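Local structure of uncharacterized peptidase Lmo0363 (Listeria monocytogenes, 3L4E) at residues A[161-166]-A[170-175]; A[91-96]-A[123-128]; A[192-197]-A[201-206]; A[9-14]-A[82-87]. The protein probably acts as a serine-type peptidase of the S51 (peptidase E) family, hydrolysing peptide bonds by means of a serine nucleophile. One frame throughout, in Å; residues are numbered along the deposited sequence.

Contact 1: residues A[161-166]-A[170-175]; sequences HYNNTP and ITQKIV. With SO4 (sulfate ion), chain B.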
loop_
_atom_site.group_PDB
_atom_site.type_symbol
_atom_site.label_atom_id
_atom_site.label_comp_id
_atom_site.label_asym_id
_atom_site.label_seq_id
_atom_site.Cartn_x
_atom_site.Cartn_y
_atom_site.Cartn_z
ATOM N N HIS A 161 6.123 4.894 -8.953
ATOM C CA HIS A 161 6.924 4.708 -10.158
ATOM C C HIS A 161 7.142 6.025 -10.912
ATOM O O HIS A 161 7.265 6.012 -12.133
ATOM C CB HIS A 161 6.294 3.668 -11.100
ATOM C CG HIS A 161 5.806 2.422 -10.420
ATOM N ND1 HIS A 161 6.642 1.570 -9.729
ATOM C CD2 HIS A 161 4.571 1.871 -10.350
ATOM C CE1 HIS A 161 5.941 0.556 -9.253
ATOM N NE2 HIS A 161 4.680 0.714 -9.615
ATOM N N TYR A 162 7.193 7.152 -10.199
ATOM C CA TYR A 162 7.253 8.464 -10.863
ATOM C C TYR A 162 8.476 8.629 -11.755
ATOM O O TYR A 162 9.613 8.443 -11.314
ATOM C CB TYR A 162 7.184 9.629 -9.866
ATOM C CG TYR A 162 7.234 10.986 -10.551
ATOM C CD1 TYR A 162 6.118 11.495 -11.206
ATOM C CD2 TYR A 162 8.397 11.748 -10.557
ATOM C CE1 TYR A 162 6.159 12.727 -11.840
ATOM C CE2 TYR A 162 8.446 12.985 -11.186
ATOM C CZ TYR A 162 7.325 13.471 -11.824
ATOM O OH TYR A 162 7.365 14.698 -12.459
ATOM N N ASN A 163 8.225 8.998 -13.007
ATOM C CA ASN A 163 9.280 9.167 -14.005
ATOM C C ASN A 163 10.171 7.928 -14.097
ATOM O O ASN A 163 11.332 8.009 -14.503
ATOM C CB ASN A 163 10.113 10.417 -13.718
ATOM C CG ASN A 163 10.760 10.983 -14.966
ATOM O OD1 ASN A 163 10.244 10.823 -16.073
ATOM N ND2 ASN A 163 11.895 11.653 -14.793
ATOM N N ASN A 164 9.611 6.789 -13.699
ATOM C CA ASN A 164 10.269 5.491 -13.826
ATOM C C ASN A 164 9.663 4.684 -14.960
ATOM O O ASN A 164 8.465 4.409 -14.959
ATOM C CB ASN A 164 10.105 4.667 -12.545
ATOM C CG ASN A 164 11.012 5.122 -11.423
ATOM O OD1 ASN A 164 10.540 5.584 -10.384
ATOM N ND2 ASN A 164 12.319 4.974 -11.613
ATOM N N THR A 165 10.488 4.296 -15.924
ATOM C CA THR A 165 10.062 3.356 -16.953
ATOM C C THR A 165 9.518 2.117 -16.246
ATOM O O THR A 165 10.045 1.728 -15.205
ATOM C CB THR A 165 11.255 2.969 -17.854
ATOM O OG1 THR A 165 11.879 4.157 -18.362
ATOM C CG2 THR A 165 10.810 2.098 -19.018
ATOM N N PRO A 166 8.452 1.495 -16.789
ATOM C CA PRO A 166 7.673 1.834 -17.985
ATOM C C PRO A 166 6.455 2.699 -17.684
ATOM O O PRO A 166 5.419 2.531 -18.330
ATOM C CB PRO A 166 7.180 0.464 -18.480
ATOM C CG PRO A 166 7.764 -0.564 -17.532
ATOM C CD PRO A 166 8.077 0.168 -16.282
ATOM N N ILE A 170 2.967 7.797 -18.568
ATOM C CA ILE A 170 1.790 7.688 -17.707
ATOM C C ILE A 170 1.852 8.658 -16.536
ATOM O O ILE A 170 0.924 9.438 -16.318
ATOM C CB ILE A 170 1.593 6.257 -17.176
ATOM C CG1 ILE A 170 1.075 5.346 -18.292
ATOM C CG2 ILE A 170 0.632 6.259 -15.988
ATOM C CD1 ILE A 170 1.013 3.887 -17.913
ATOM N N THR A 171 2.943 8.599 -15.772
ATOM C CA THR A 171 3.068 9.426 -14.576
ATOM C C THR A 171 3.187 10.913 -14.911
ATOM O O THR A 171 2.714 11.766 -14.158
ATOM C CB THR A 171 4.237 8.974 -13.663
ATOM O OG1 THR A 171 5.470 8.989 -14.392
ATOM C CG2 THR A 171 3.991 7.566 -13.122
ATOM N N GLN A 172 3.819 11.215 -16.041
ATOM C CA GLN A 172 3.932 12.589 -16.514
ATOM C C GLN A 172 2.559 13.190 -16.794
ATOM O O GLN A 172 2.266 14.322 -16.402
ATOM C CB GLN A 172 4.778 12.642 -17.789
ATOM C CG GLN A 172 6.252 12.318 -17.583
ATOM C CD GLN A 172 6.954 13.347 -16.723
ATOM O OE1 GLN A 172 7.866 13.023 -15.965
ATOM N NE2 GLN A 172 6.525 14.599 -16.834
ATOM N N LYS A 173 1.718 12.424 -17.481
ATOM C CA LYS A 173 0.395 12.902 -17.861
ATOM C C LYS A 173 -0.535 13.033 -16.662
ATOM O O LYS A 173 -1.454 13.849 -16.672
ATOM C CB LYS A 173 -0.210 12.008 -18.942
ATOM C CG LYS A 173 0.493 12.162 -20.285
ATOM C CD LYS A 173 -0.125 11.298 -21.370
ATOM C CE LYS A 173 0.528 11.583 -22.718
ATOM N NZ LYS A 173 -0.021 10.721 -23.801
ATOM N N ILE A 174 -0.285 12.239 -15.623
ATOM C CA ILE A 174 -1.063 12.334 -14.396
ATOM C C ILE A 174 -0.751 13.626 -13.648
ATOM O O ILE A 174 -1.658 14.321 -13.198
ATOM C CB ILE A 174 -0.837 11.108 -13.483
ATOM C CG1 ILE A 174 -1.424 9.855 -14.140
ATOM C CG2 ILE A 174 -1.432 11.335 -12.087
ATOM C CD1 ILE A 174 -1.333 8.606 -13.295
ATOM N N VAL A 175 0.532 13.952 -13.523
ATOM C CA VAL A 175 0.921 15.200 -12.880
ATOM C C VAL A 175 0.263 16.393 -13.563
ATOM O O VAL A 175 -0.282 17.278 -12.901
ATOM C CB VAL A 175 2.446 15.407 -12.901
ATOM C CG1 VAL A 175 2.774 16.851 -12.582
ATOM C CG2 VAL A 175 3.121 14.469 -11.915
HETATM S S SO4 B . 14.860 6.168 -8.904
HETATM O O1 SO4 B . 14.185 4.872 -8.873
HETATM O O2 SO4 B . 16.301 5.961 -9.049
HETATM O O3 SO4 B . 14.350 6.969 -10.010
HETATM O O4 SO4 B . 14.609 6.872 -7.649
HETATM O O HOH W 1 3.892 5.411 -19.413
#
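Tyr-162 and Asn-163, the central pair of a type II beta turn running from His-161 to Asn-164, lie against helix 168-177 at the protein surface. With CG anti to the backbone N (chi1 -180°), the Tyr-162 side chain reaches over the helix and slants across it. It meets Thr-171 and Val-175, one helical turn apart: CD1 comes 4.0 Å from Thr-171 CB, and CE1 3.5 Å from Val-175 CG2. The Val-175 side chain crosses the tyrosine at about a right angle. Beside the ring, the amides of Asn-163 and Gln-172 come close with their planes turned 73° apart. One hydrogen bond crosses between the segments, from Asn-163 N to Thr-171 OG1 (3.1 Å, 158° at the hydrogen). The same hydroxyl is hydrogen-bonded to Phe-167 O, so it links the turn to the residue just before the helix. The turn begins with His-161, assigned by similarity to the charge relay system; its side chain lies next to that of Ser-120, and ND1 is hydrogen-bonded to Asn-189. At the far end of the turn, Asn-164 ND2 donates to sulfate O3 at 3.3 Å, while Asn-164 OD1 accepts from Asn-189 N.

Contact 2: residues A[91-96]-A[123-128]; sequences FFLLQE and AVITSP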
loop_
_atom_site.group_PDB
_atom_site.type_symbol
_atom_site.label_atom_id
_atom_site.label_comp_id
_atom_site.label_asym_id
_atom_site.label_seq_id
_atom_site.Cartn_x
_atom_site.Cartn_y
_atom_site.Cartn_z
ATOM N N PHE A 91 -7.903 -0.380 -8.107
ATOM C CA PHE A 91 -9.364 -0.398 -8.086
ATOM C C PHE A 91 -9.909 -1.703 -7.507
ATOM O O PHE A 91 -10.827 -1.691 -6.695
ATOM C CB PHE A 91 -9.938 -0.089 -9.467
ATOM C CG PHE A 91 -9.581 1.279 -9.950
ATOM C CD1 PHE A 91 -10.373 2.371 -9.635
ATOM C CD2 PHE A 91 -8.426 1.484 -10.695
ATOM C CE1 PHE A 91 -10.025 3.638 -10.063
ATOM C CE2 PHE A 91 -8.078 2.747 -11.128
ATOM C CZ PHE A 91 -8.874 3.823 -10.810
ATOM N N PHE A 92 -9.320 -2.824 -7.898
ATOM C CA PHE A 92 -9.753 -4.101 -7.339
ATOM C C PHE A 92 -9.494 -4.153 -5.835
ATOM O O PHE A 92 -10.350 -4.601 -5.060
ATOM C CB PHE A 92 -9.069 -5.272 -8.033
ATOM C CG PHE A 92 -9.548 -6.601 -7.551
ATOM C CD1 PHE A 92 -10.827 -7.044 -7.866
ATOM C CD2 PHE A 92 -8.743 -7.395 -6.753
ATOM C CE1 PHE A 92 -11.285 -8.262 -7.408
ATOM C CE2 PHE A 92 -9.191 -8.613 -6.293
ATOM C CZ PHE A 92 -10.466 -9.050 -6.616
ATOM N N LEU A 93 -8.317 -3.688 -5.425
ATOM C CA LEU A 93 -7.979 -3.592 -4.008
ATOM C C LEU A 93 -9.015 -2.784 -3.221
ATOM O O LEU A 93 -9.548 -3.249 -2.206
ATOM C CB LEU A 93 -6.584 -2.991 -3.837
ATOM C CG LEU A 93 -6.116 -2.666 -2.416
ATOM C CD1 LEU A 93 -6.000 -3.912 -1.545
ATOM C CD2 LEU A 93 -4.789 -1.906 -2.475
ATOM N N LEU A 94 -9.305 -1.571 -3.676
ATOM C CA LEU A 94 -10.253 -0.717 -2.962
ATOM C C LEU A 94 -11.644 -1.346 -2.964
ATOM O O LEU A 94 -12.359 -1.312 -1.962
ATOM C CB LEU A 94 -10.302 0.678 -3.586
ATOM C CG LEU A 94 -11.173 1.701 -2.853
ATOM C CD1 LEU A 94 -10.720 1.863 -1.413
ATOM C CD2 LEU A 94 -11.163 3.051 -3.592
ATOM N N GLN A 95 -12.015 -1.931 -4.096
ATOM C CA GLN A 95 -13.294 -2.613 -4.212
ATOM C C GLN A 95 -13.466 -3.679 -3.136
ATOM O O GLN A 95 -14.494 -3.740 -2.471
ATOM C CB GLN A 95 -13.436 -3.240 -5.597
ATOM C CG GLN A 95 -14.698 -4.050 -5.769
ATOM C CD GLN A 95 -14.782 -4.630 -7.149
ATOM O OE1 GLN A 95 -15.176 -3.945 -8.089
ATOM N NE2 GLN A 95 -14.371 -5.887 -7.295
ATOM N N GLU A 96 -12.452 -4.520 -2.960
ATOM C CA GLU A 96 -12.552 -5.613 -2.000
ATOM C C GLU A 96 -12.498 -5.116 -0.553
ATOM O O GLU A 96 -13.203 -5.643 0.316
ATOM C CB GLU A 96 -11.489 -6.675 -2.288
ATOM C CG GLU A 96 -11.662 -7.317 -3.668
ATOM C CD GLU A 96 -13.053 -7.935 -3.863
ATOM O OE1 GLU A 96 -13.422 -8.844 -3.096
ATOM O OE2 GLU A 96 -13.781 -7.510 -4.783
ATOM N N ALA A 123 -0.120 2.142 -1.521
ATOM C CA ALA A 123 0.110 3.558 -1.212
ATOM C C ALA A 123 -0.989 4.445 -1.793
ATOM O O ALA A 123 -1.430 5.404 -1.154
ATOM C CB ALA A 123 1.470 4.015 -1.741
ATOM N N VAL A 124 -1.420 4.140 -3.012
ATOM C CA VAL A 124 -2.421 4.968 -3.663
ATOM C C VAL A 124 -3.711 5.031 -2.832
ATOM O O VAL A 124 -4.339 6.094 -2.741
ATOM C CB VAL A 124 -2.694 4.496 -5.115
ATOM C CG1 VAL A 124 -3.871 5.252 -5.736
ATOM C CG2 VAL A 124 -1.448 4.666 -5.969
ATOM N N ILE A 125 -4.110 3.913 -2.217
ATOM C CA ILE A 125 -5.366 3.924 -1.445
ATOM C C ILE A 125 -5.322 4.755 -0.154
ATOM O O ILE A 125 -6.359 4.945 0.491
ATOM C CB ILE A 125 -5.921 2.497 -1.130
ATOM C CG1 ILE A 125 -4.953 1.713 -0.245
ATOM C CG2 ILE A 125 -6.240 1.737 -2.406
ATOM C CD1 ILE A 125 -5.591 0.460 0.342
ATOM N N THR A 126 -4.147 5.259 0.227
ATOM C CA THR A 126 -4.076 6.171 1.374
ATOM C C THR A 126 -4.577 7.577 1.022
ATOM O O THR A 126 -4.860 8.373 1.911
ATOM C CB THR A 126 -2.654 6.298 1.967
ATOM O OG1 THR A 126 -1.787 6.938 1.022
ATOM C CG2 THR A 126 -2.088 4.940 2.350
ATOM N N SER A 127 -4.689 7.867 -0.272
ATOM C CA SER A 127 -5.153 9.173 -0.746
ATOM C C SER A 127 -6.650 9.370 -0.532
ATOM O O SER A 127 -7.366 8.433 -0.183
ATOM C CB SER A 127 -4.849 9.321 -2.234
ATOM O OG SER A 127 -5.711 8.496 -3.005
ATOM N N PRO A 128 -7.133 10.598 -0.747
ATOM C CA PRO A 128 -8.580 10.830 -0.628
ATOM C C PRO A 128 -9.398 10.080 -1.679
ATOM O O PRO A 128 -10.519 9.676 -1.392
ATOM C CB PRO A 128 -8.709 12.342 -0.852
ATOM C CG PRO A 128 -7.354 12.897 -0.487
ATOM C CD PRO A 128 -6.379 11.853 -0.934
#
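Val-124 O is gripped twice by Ser-127, through OG (2.8 Å) and through the backbone N (3.1 Å), and this closes a type I turn whose second residue, Ile-125, packs on Leu-93 of helix 90-100. The hydroxyl arrives nearly in line with the carbonyl bond. One residue earlier Ala-123 O is used in the same way by Thr-126, whose OG1 donates from 2.7 Å in the carbonyl plane, with Thr-126 N as the second donor. Both carbonyls lie near the end of the short helix that follows the putative nucleophile Ser-120, and each takes a hydroxyl and a backbone N-H from the residue three places on. Ile-125 presents both its branches to helix 90-100. With CG1 set between the backbone N and the carbonyl carbon (chi1 63°), CD1 reaches Leu-93 CD2 at 3.8 Å and CG2 touches that same methyl at 3.9 Å; the two side chains cross at about a right angle. Leu-94 adds a looser touch, CB to Ile-125 CG2 at 4.4 Å. Leu-97 and Tyr-116 also pack on Ile-125. The carbonyls of Ala-123 and Val-124 are satisfied within the turn, and between these two segments the contact is apolar, consistent with cohesion by burial of aliphatic groups.

Contact 3: residues A[192-197]-A[201-206]; sequences AIFIRG and ITKRLS. With SO4 (sulfate ion), chain B.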
loop_
_atom_site.group_PDB
_atom_site.type_symbol
_atom_site.label_atom_id
_atom_site.label_comp_id
_atom_site.label_asym_id
_atom_site.label_seq_id
_atom_site.Cartn_x
_atom_site.Cartn_y
_atom_site.Cartn_z
ATOM N N ALA A 192 10.849 6.411 -0.645
ATOM C CA ALA A 192 9.786 6.011 0.263
ATOM C C ALA A 192 9.320 7.248 1.009
ATOM O O ALA A 192 10.066 8.227 1.117
ATOM C CB ALA A 192 10.273 4.939 1.229
ATOM N N ILE A 193 8.084 7.218 1.494
ATOM C CA ILE A 193 7.564 8.303 2.323
ATOM C C ILE A 193 7.386 7.772 3.743
ATOM O O ILE A 193 6.654 6.787 3.960
ATOM C CB ILE A 193 6.209 8.857 1.814
ATOM C CG1 ILE A 193 6.242 9.094 0.297
ATOM C CG2 ILE A 193 5.863 10.148 2.557
ATOM C CD1 ILE A 193 4.881 9.421 -0.298
ATOM N N PHE A 194 8.086 8.407 4.682
ATOM C CA PHE A 194 8.005 8.092 6.102
ATOM C C PHE A 194 6.922 8.977 6.693
ATOM O O PHE A 194 7.020 10.213 6.626
ATOM C CB PHE A 194 9.300 8.475 6.831
ATOM C CG PHE A 194 10.514 7.637 6.489
ATOM C CD1 PHE A 194 10.523 6.735 5.445
ATOM C CD2 PHE A 194 11.676 7.795 7.234
ATOM C CE1 PHE A 194 11.667 5.993 5.165
ATOM C CE2 PHE A 194 12.809 7.061 6.955
ATOM C CZ PHE A 194 12.799 6.158 5.920
ATOM N N ILE A 195 5.907 8.365 7.286
ATOM C CA ILE A 195 4.848 9.132 7.928
ATOM C C ILE A 195 4.670 8.726 9.387
ATOM O O ILE A 195 4.339 7.579 9.695
ATOM C CB ILE A 195 3.513 9.007 7.167
ATOM C CG1 ILE A 195 3.668 9.586 5.761
ATOM C CG2 ILE A 195 2.403 9.731 7.930
ATOM C CD1 ILE A 195 2.654 9.107 4.760
ATOM N N ARG A 196 4.924 9.683 10.274
ATOM C CA ARG A 196 4.718 9.524 11.706
ATOM C C ARG A 196 3.870 10.699 12.185
ATOM O O ARG A 196 4.385 11.790 12.450
ATOM C CB ARG A 196 6.056 9.502 12.449
ATOM C CG ARG A 196 7.002 8.377 12.029
ATOM C CD ARG A 196 6.696 7.081 12.772
ATOM N NE ARG A 196 7.760 6.081 12.634
ATOM C CZ ARG A 196 7.584 4.778 12.832
ATOM N NH1 ARG A 196 6.386 4.318 13.172
ATOM N NH2 ARG A 196 8.599 3.933 12.690
ATOM N N GLY A 197 2.566 10.480 12.266
ATOM C CA GLY A 197 1.644 11.555 12.576
ATOM C C GLY A 197 1.674 12.623 11.502
ATOM O O GLY A 197 1.479 12.331 10.318
ATOM N N ILE A 201 8.065 12.698 5.562
ATOM C CA ILE A 201 9.413 12.873 5.030
ATOM C C ILE A 201 9.675 11.911 3.878
ATOM O O ILE A 201 9.502 10.702 4.019
ATOM C CB ILE A 201 10.472 12.619 6.118
ATOM C CG1 ILE A 201 10.204 13.493 7.348
ATOM C CG2 ILE A 201 11.862 12.895 5.574
ATOM C CD1 ILE A 201 11.000 13.105 8.580
ATOM N N THR A 202 10.092 12.446 2.739
ATOM C CA THR A 202 10.542 11.604 1.642
ATOM C C THR A 202 12.022 11.282 1.816
ATOM O O THR A 202 12.829 12.162 2.145
ATOM C CB THR A 202 10.334 12.281 0.275
ATOM O OG1 THR A 202 8.933 12.487 0.057
ATOM C CG2 THR A 202 10.885 11.402 -0.846
ATOM N N LYS A 203 12.365 10.014 1.601
ATOM C CA LYS A 203 13.748 9.557 1.616
ATOM C C LYS A 203 14.047 8.813 0.325
ATOM O O LYS A 203 13.172 8.142 -0.228
ATOM C CB LYS A 203 13.975 8.620 2.799
ATOM C CG LYS A 203 13.836 9.282 4.160
ATOM C CD LYS A 203 15.003 10.205 4.432
ATOM C CE LYS A 203 14.855 10.912 5.769
ATOM N NZ LYS A 203 15.832 12.029 5.899
ATOM N N ARG A 204 15.284 8.904 -0.144
ATOM C CA ARG A 204 15.682 8.231 -1.371
ATOM C C ARG A 204 16.917 7.397 -1.110
ATOM O O ARG A 204 17.840 7.845 -0.433
ATOM C CB ARG A 204 15.956 9.231 -2.498
ATOM C CG ARG A 204 16.420 8.565 -3.786
ATOM C CD ARG A 204 16.434 9.513 -4.985
ATOM N NE ARG A 204 16.722 8.779 -6.215
ATOM C CZ ARG A 204 17.889 8.802 -6.852
ATOM N NH1 ARG A 204 18.053 8.090 -7.961
ATOM N NH2 ARG A 204 18.891 9.545 -6.395
ATOM N N LEU A 205 16.916 6.185 -1.653
ATOM C CA LEU A 205 18.039 5.275 -1.528
ATOM C C LEU A 205 18.933 5.456 -2.743
ATOM O O LEU A 205 18.510 5.209 -3.875
ATOM C CB LEU A 205 17.529 3.836 -1.447
ATOM C CG LEU A 205 18.564 2.743 -1.199
ATOM C CD1 LEU A 205 19.390 3.077 0.026
ATOM C CD2 LEU A 205 17.849 1.419 -1.027
ATOM N N SER A 206 20.160 5.914 -2.510
ATOM C CA SER A 206 21.110 6.127 -3.597
ATOM C C SER A 206 22.536 6.237 -3.076
ATOM O O SER A 206 23.485 6.272 -3.857
ATOM C CB SER A 206 20.752 7.386 -4.394
ATOM O OG SER A 206 21.091 8.561 -3.672
ATOM O OXT SER A 206 22.765 6.303 -1.870
HETATM S S SO4 B . 14.860 6.168 -8.904
HETATM O O1 SO4 B . 14.185 4.872 -8.873
HETATM O O2 SO4 B . 16.301 5.961 -9.049
HETATM O O3 SO4 B . 14.350 6.969 -10.010
HETATM O O4 SO4 B . 14.609 6.872 -7.649
#
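Phe-194 and Lys-203 both turn CG beside the backbone N and anti to the carbonyl carbon (chi1 -69° and -65°), and this brings the lysine chain over the phenyl ring across the beta hairpin of strands 191-196 and 199-204. Lys-203 CG lies over one ring face, 3.8 Å from the centroid, in a CH-pi contact offset toward the rim. The lysine then bends at its second torsion, which leads the ammonium end away from the aromatic group. The two residues sit diagonally on one face of the hairpin, together with Ala-192 and Ile-201; helix 15-21 covers this face, Leu-17 touching Ala-192 and Phe-194. Ile-193 and Thr-202 occupy the opposite face as a non-hydrogen-bonded pair, and the threonine hydroxyl is hydrogen-bonded to Tyr-185 OH. Two hydrogen-bonded antiparallel pairs flank them. Ala-192 and Lys-203 exchange bonds of 2.9 Å (Ala-192 N to Lys-203 O) and 3.0 Å (Lys-203 N to Ala-192 O); Phe-194 N reaches Ile-201 O at 2.8 Å, and Ile-201 N returns to Phe-194 O. The hairpin forms one margin of the mixed sheet, with strand 199-204 outermost. Beyond the paired residues Arg-204 extends to a sulfate, also held by Ser-188, His-190 and Asn-164 and probably derived from the crystallisation liquor. The anion sits at the guanidinium edge in its plane, taking Arg-204 NE on O4 (3.2 Å) and Arg-204 NH1 on O2 (3.0 Å).

Contact 4: residues A[9-14]-A[82-87]; sequences SSFKDV and FIYVTG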
loop_
_atom_site.group_PDB
_atom_site.type_symbol
_atom_site.label_atom_id
_atom_site.label_comp_id
_atom_site.label_asym_id
_atom_site.label_seq_id
_atom_site.Cartn_x
_atom_site.Cartn_y
_atom_site.Cartn_z
ATOM N N SER A 9 6.941 2.686 -3.850
ATOM C CA SER A 9 6.568 2.195 -5.180
ATOM C C SER A 9 6.934 0.726 -5.332
ATOM O O SER A 9 6.344 0.001 -6.135
ATOM C CB SER A 9 7.300 2.974 -6.275
ATOM O OG SER A 9 7.076 4.363 -6.189
ATOM N N SER A 10 7.934 0.301 -4.565
ATOM C CA SER A 10 8.561 -0.997 -4.759
ATOM C C SER A 10 9.304 -1.366 -3.489
ATOM O O SER A 10 10.430 -0.924 -3.276
ATOM C CB SER A 10 9.533 -0.928 -5.942
ATOM O OG SER A 10 10.275 -2.130 -6.090
ATOM N N PHE A 11 8.664 -2.146 -2.623
ATOM C CA PHE A 11 9.240 -2.404 -1.313
ATOM C C PHE A 11 10.637 -3.014 -1.436
ATOM O O PHE A 11 11.540 -2.653 -0.693
ATOM C CB PHE A 11 8.317 -3.273 -0.440
ATOM C CG PHE A 11 8.829 -3.466 0.967
ATOM C CD1 PHE A 11 8.670 -2.466 1.910
ATOM C CD2 PHE A 11 9.493 -4.630 1.335
ATOM C CE1 PHE A 11 9.154 -2.613 3.206
ATOM C CE2 PHE A 11 9.981 -4.797 2.630
ATOM C CZ PHE A 11 9.815 -3.785 3.570
ATOM N N LYS A 12 10.816 -3.913 -2.398
ATOM C CA LYS A 12 12.089 -4.602 -2.529
ATOM C C LYS A 12 13.228 -3.647 -2.890
ATOM O O LYS A 12 14.394 -3.984 -2.707
ATOM C CB LYS A 12 11.992 -5.767 -3.525
ATOM C CG LYS A 12 11.705 -5.375 -4.962
ATOM C CD LYS A 12 12.972 -5.065 -5.729
ATOM C CE LYS A 12 12.690 -4.898 -7.219
ATOM N NZ LYS A 12 13.946 -4.700 -8.005
ATOM N N ASP A 13 12.891 -2.459 -3.382
ATOM C CA ASP A 13 13.903 -1.482 -3.789
ATOM C C ASP A 13 14.290 -0.537 -2.653
ATOM O O ASP A 13 15.267 0.209 -2.771
ATOM C CB ASP A 13 13.419 -0.660 -4.987
ATOM C CG ASP A 13 13.525 -1.410 -6.301
ATOM O OD1 ASP A 13 14.340 -2.353 -6.400
ATOM O OD2 ASP A 13 12.803 -1.034 -7.245
ATOM N N VAL A 14 13.541 -0.565 -1.551
ATOM C CA VAL A 14 13.801 0.377 -0.454
ATOM C C VAL A 14 13.855 -0.283 0.924
ATOM O O VAL A 14 13.565 0.356 1.944
ATOM C CB VAL A 14 12.758 1.521 -0.415
ATOM C CG1 VAL A 14 12.836 2.375 -1.677
ATOM C CG2 VAL A 14 11.340 0.965 -0.243
ATOM N N PHE A 82 2.074 -5.470 12.104
ATOM C CA PHE A 82 2.102 -4.578 10.947
ATOM C C PHE A 82 1.066 -4.991 9.925
ATOM O O PHE A 82 0.621 -6.136 9.919
ATOM C CB PHE A 82 3.471 -4.609 10.260
ATOM C CG PHE A 82 4.630 -4.314 11.174
ATOM C CD1 PHE A 82 4.488 -3.468 12.256
ATOM C CD2 PHE A 82 5.870 -4.877 10.932
ATOM C CE1 PHE A 82 5.557 -3.200 13.083
ATOM C CE2 PHE A 82 6.944 -4.610 11.757
ATOM C CZ PHE A 82 6.789 -3.773 12.833
ATOM N N ILE A 83 0.686 -4.046 9.065
ATOM C CA ILE A 83 -0.169 -4.326 7.917
ATOM C C ILE A 83 0.630 -3.980 6.663
ATOM O O ILE A 83 1.203 -2.900 6.583
ATOM C CB ILE A 83 -1.465 -3.471 7.954
ATOM C CG1 ILE A 83 -2.257 -3.739 9.241
ATOM C CG2 ILE A 83 -2.342 -3.745 6.721
ATOM C CD1 ILE A 83 -3.299 -2.668 9.558
ATOM N N TYR A 84 0.688 -4.895 5.697
ATOM C CA TYR A 84 1.436 -4.664 4.460
ATOM C C TYR A 84 0.515 -4.946 3.286
ATOM O O TYR A 84 -0.082 -6.017 3.207
ATOM C CB TYR A 84 2.632 -5.612 4.406
ATOM C CG TYR A 84 3.519 -5.534 3.177
ATOM C CD1 TYR A 84 3.081 -6.013 1.939
ATOM C CD2 TYR A 84 4.820 -5.038 3.272
ATOM C CE1 TYR A 84 3.910 -5.979 0.820
ATOM C CE2 TYR A 84 5.651 -4.990 2.167
ATOM C CZ TYR A 84 5.195 -5.463 0.945
ATOM O OH TYR A 84 6.038 -5.417 -0.145
ATOM N N VAL A 85 0.420 -3.989 2.368
ATOM C CA VAL A 85 -0.441 -4.130 1.200
ATOM C C VAL A 85 0.411 -4.071 -0.062
ATOM O O VAL A 85 1.062 -3.055 -0.329
ATOM C CB VAL A 85 -1.531 -3.043 1.180
ATOM C CG1 VAL A 85 -2.397 -3.155 -0.090
ATOM C CG2 VAL A 85 -2.393 -3.141 2.438
ATOM N N THR A 86 0.410 -5.164 -0.831
ATOM C CA THR A 86 1.228 -5.254 -2.039
ATOM C C THR A 86 0.666 -4.385 -3.155
ATOM O O THR A 86 -0.499 -3.982 -3.120
ATOM C CB THR A 86 1.299 -6.689 -2.603
ATOM O OG1 THR A 86 0.063 -6.995 -3.274
ATOM C CG2 THR A 86 1.577 -7.729 -1.509
ATOM N N GLY A 87 1.496 -4.123 -4.159
ATOM C CA GLY A 87 1.031 -3.489 -5.376
ATOM C C GLY A 87 0.046 -4.356 -6.141
ATOM O O GLY A 87 -0.246 -5.485 -5.754
#
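A T-shaped aromatic pair in the core of the alpha/beta fold joins the loop after strand 4-8 to strand 82-85: the edge of Tyr-84 points at the face of Phe-11. The ring planes stand 82° apart with centroids separated by 5.3 Å. Tyr-84 CE2 makes the edge contact, 3.7 Å from Phe-11 CG, so it meets the face toward the rim rather than over the middle. Both side chains have CG anti to the backbone N (chi1 -175° for Phe-11, 179° for Tyr-84), which sends each ring out toward the other although their backbones stay well apart. Strand 115-119 runs between strands 4-8 and 82-85 in the sheet, and the pair spans it on one side. The last residue of strand 115-119, Glu-119, ties the two segments together with a carboxylate that accepts from Phe-11 N and from Gly-87 N. Phe-18 makes a second edge-to-face contact with Phe-11, and Leu-53 of helix 44-55 packs on both rings. Next to this apolar core the loop approaches the putative catalytic residues: Ser-9 O is hydrogen-bonded to Ser-120 OG. On the exposed side of the 3-10 turn that carries Phe-11, Lys-12 NZ forms a salt bridge with Asp-13 OD1 (2.9 Å). Back at the pair, the phenol oxygen lies close beside the phenylalanine methylene, Tyr-84 OH to Phe-11 CB being 3.1 Å.

Contacts 2 and 4 are buried and meet through side-chain packing alone, aliphatic in the first and aromatic in the second; they touch, Leu-93 packing on Val-85, and their helix 90-100 and strand 82-85 are consecutive in the chain. Contact 1 lies at the surface and contact 3 is partly buried, and there hydrogen bonds do cross between the segments: one to a threonine hydroxyl in contact 1, four between backbones in contact 3. Contacts 3 and 4 reach the same mixed sheet, one at its margin and one within it, and Leu-205 packs against Asp-13. Contacts 1 and 4 are joined by His-161 N and Ser-9 OG near the putative active site, while one sulfate connects contacts 1 and 3.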